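Protein Cdhr2 (Mus musculus, PDB 5CYX) probably mediates calcium-dependent heterophilic adhesion between neighbouring microvilli by binding CDHR5, and so controls microvillar packing at the apical membrane of epithelial cells. Local coordinates at residues 182-187 against 203-208. Residues are numbered along the deposited sequence; the frame is centred on the assembly and turned at random.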
loop_
_atom_site.group_PDB
_atom_site.type_symbol
_atom_site.label_atom_id
_atom_site.label_comp_id
_atom_site.label_asym_id
_atom_site.label_seq_id
_atom_site.Cartn_x
_atom_site.Cartn_y
_atom_site.Cartn_z
ATOM N N GLN A 182 13.105 16.359 1.629
ATOM C CA GLN A 182 12.012 17.228 1.398
ATOM C C GLN A 182 11.282 16.733 0.163
ATOM O O GLN A 182 11.846 16.669 -0.930
ATOM C CB GLN A 182 12.492 18.661 1.150
ATOM C CG GLN A 182 11.324 19.622 0.991
ATOM C CD GLN A 182 11.788 20.986 0.517
ATOM O OE1 GLN A 182 12.451 21.675 1.257
ATOM N NE2 GLN A 182 11.443 21.366 -0.701
ATOM N N LEU A 183 10.008 16.456 0.341
ATOM C CA LEU A 183 9.150 15.975 -0.710
ATOM C C LEU A 183 8.266 17.128 -1.109
ATOM O O LEU A 183 7.708 17.808 -0.226
ATOM C CB LEU A 183 8.263 14.849 -0.198
ATOM C CG LEU A 183 8.800 13.458 0.043
ATOM C CD1 LEU A 183 9.882 13.403 1.085
ATOM C CD2 LEU A 183 7.629 12.593 0.481
ATOM N N GLU A 184 8.120 17.336 -2.413
ATOM C CA GLU A 184 7.115 18.221 -2.954
ATOM C C GLU A 184 5.937 17.385 -3.480
ATOM O O GLU A 184 6.160 16.486 -4.270
ATOM C CB GLU A 184 7.712 19.043 -4.086
ATOM C CG GLU A 184 6.687 19.819 -4.866
ATOM C CD GLU A 184 7.296 20.690 -5.936
ATOM O OE1 GLU A 184 8.540 20.779 -6.053
ATOM O OE2 GLU A 184 6.506 21.348 -6.619
ATOM N N LEU A 185 4.702 17.725 -3.090
ATOM C CA LEU A 185 3.490 16.996 -3.567
ATOM C C LEU A 185 2.523 17.912 -4.253
ATOM O O LEU A 185 2.591 19.148 -4.111
ATOM C CB LEU A 185 2.709 16.355 -2.413
ATOM C CG LEU A 185 3.472 15.871 -1.211
ATOM C CD1 LEU A 185 2.469 15.343 -0.173
ATOM C CD2 LEU A 185 4.424 14.768 -1.600
ATOM N N LYS A 186 1.613 17.308 -4.999
ATOM C CA LYS A 186 0.369 17.980 -5.372
ATOM C C LYS A 186 -0.826 17.028 -5.320
ATOM O O LYS A 186 -0.666 15.827 -5.170
ATOM C CB LYS A 186 0.447 18.679 -6.726
ATOM C CG LYS A 186 0.698 17.738 -7.888
ATOM C CD LYS A 186 0.576 18.422 -9.257
ATOM C CE LYS A 186 0.553 17.337 -10.346
ATOM N NZ LYS A 186 0.726 17.833 -11.747
ATOM N N ALA A 187 -2.009 17.621 -5.372
ATOM C CA ALA A 187 -3.249 16.890 -5.397
ATOM C C ALA A 187 -4.013 17.400 -6.597
ATOM O O ALA A 187 -4.089 18.604 -6.774
ATOM C CB ALA A 187 -4.040 17.110 -4.088
ATOM N N SER A 203 -3.775 21.333 -7.157
ATOM C CA SER A 203 -3.523 22.201 -6.026
ATOM C C SER A 203 -2.275 23.004 -6.240
ATOM O O SER A 203 -1.510 22.745 -7.154
ATOM C CB SER A 203 -3.270 21.374 -4.787
ATOM O OG SER A 203 -2.030 20.705 -4.916
ATOM N N GLN A 204 -2.045 23.947 -5.324
ATOM C CA GLN A 204 -0.729 24.563 -5.212
ATOM C C GLN A 204 0.244 23.482 -4.663
ATOM O O GLN A 204 -0.185 22.592 -3.954
ATOM C CB GLN A 204 -0.758 25.834 -4.299
ATOM C CG GLN A 204 -1.043 25.585 -2.810
ATOM C CD GLN A 204 -1.001 26.884 -1.947
ATOM O OE1 GLN A 204 -0.136 27.735 -2.125
ATOM N NE2 GLN A 204 -1.919 26.992 -0.987
ATOM N N PRO A 205 1.556 23.606 -4.955
ATOM C CA PRO A 205 2.554 22.701 -4.380
ATOM C C PRO A 205 2.512 22.725 -2.866
ATOM O O PRO A 205 2.257 23.782 -2.270
ATOM C CB PRO A 205 3.910 23.314 -4.823
ATOM C CG PRO A 205 3.578 24.318 -5.849
ATOM C CD PRO A 205 2.208 24.806 -5.531
ATOM N N VAL A 206 2.818 21.578 -2.268
ATOM C CA VAL A 206 2.916 21.459 -0.834
ATOM C C VAL A 206 4.187 20.694 -0.534
ATOM O O VAL A 206 4.617 19.873 -1.342
ATOM C CB VAL A 206 1.607 20.765 -0.380
ATOM C CG1 VAL A 206 1.806 19.341 0.150
ATOM C CG2 VAL A 206 0.785 21.679 0.487
ATOM N N PHE A 207 4.793 20.947 0.609
ATOM C CA PHE A 207 6.065 20.347 0.981
ATOM C C PHE A 207 6.062 19.597 2.320
ATOM O O PHE A 207 5.439 20.027 3.318
ATOM C CB PHE A 207 7.132 21.440 0.998
ATOM C CG PHE A 207 7.299 22.123 -0.321
ATOM C CD1 PHE A 207 6.508 23.210 -0.658
ATOM C CD2 PHE A 207 8.230 21.655 -1.249
ATOM C CE1 PHE A 207 6.681 23.869 -1.876
ATOM C CE2 PHE A 207 8.414 22.293 -2.476
ATOM C CZ PHE A 207 7.631 23.396 -2.797
ATOM N N VAL A 208 6.712 18.436 2.303
ATOM C CA VAL A 208 6.905 17.621 3.494
ATOM C C VAL A 208 8.375 17.411 3.770
ATOM O O VAL A 208 9.092 16.752 2.967
ATOM C CB VAL A 208 6.206 16.248 3.376
ATOM C CG1 VAL A 208 6.265 15.507 4.717
ATOM C CG2 VAL A 208 4.770 16.463 2.960
#
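Leu-183 and Val-208 form one antiparallel hydrogen-bonded pair, Leu-185 and Val-206 the next. Between them Glu-184 faces Phe-207 as a non-hydrogen-bonded pair, and the side chain of Glu-184 can be followed along the ring. CB of Glu-184 lies 3.7 Å from CE2 of Phe-207, CG stays beside the same ring atom, and the carboxylate carbon CD reaches toward CE2 and CZ. At the tip OE1 is still near CE2, whereas OE2 of Glu-184 comes 3.7 Å from CB of Pro-205. With CG anti to the backbone N (chi1 170°), the extended chain runs side by side with the ring, carboxylate and ring planes 42° apart. Gln-182 brings NE2 to 3.3 Å from CD2 of Phe-207, its amide turned 80° from the ring plane. The other sheet face is apolar: CD1 of Leu-185 meets CG2 of Val-208 at 4.0 Å, with Phe-158 and Ile-166 packed on Leu-183.

Beyond the ladder, OG of Ser-203 accepts the backbone N-H of Ala-187, with N 3.1 Å from OG, and donates to O of Gln-204 at 2.8 Å. An alanine in place of Ser-203 would probably leave the Ala-187 N-H without this acceptor and the Gln-204 carbonyl without this donor. The pairing joins the central strands 180-189 and 206-213 of a four-stranded sheet in the Greek-key beta sandwich of the second cadherin repeat.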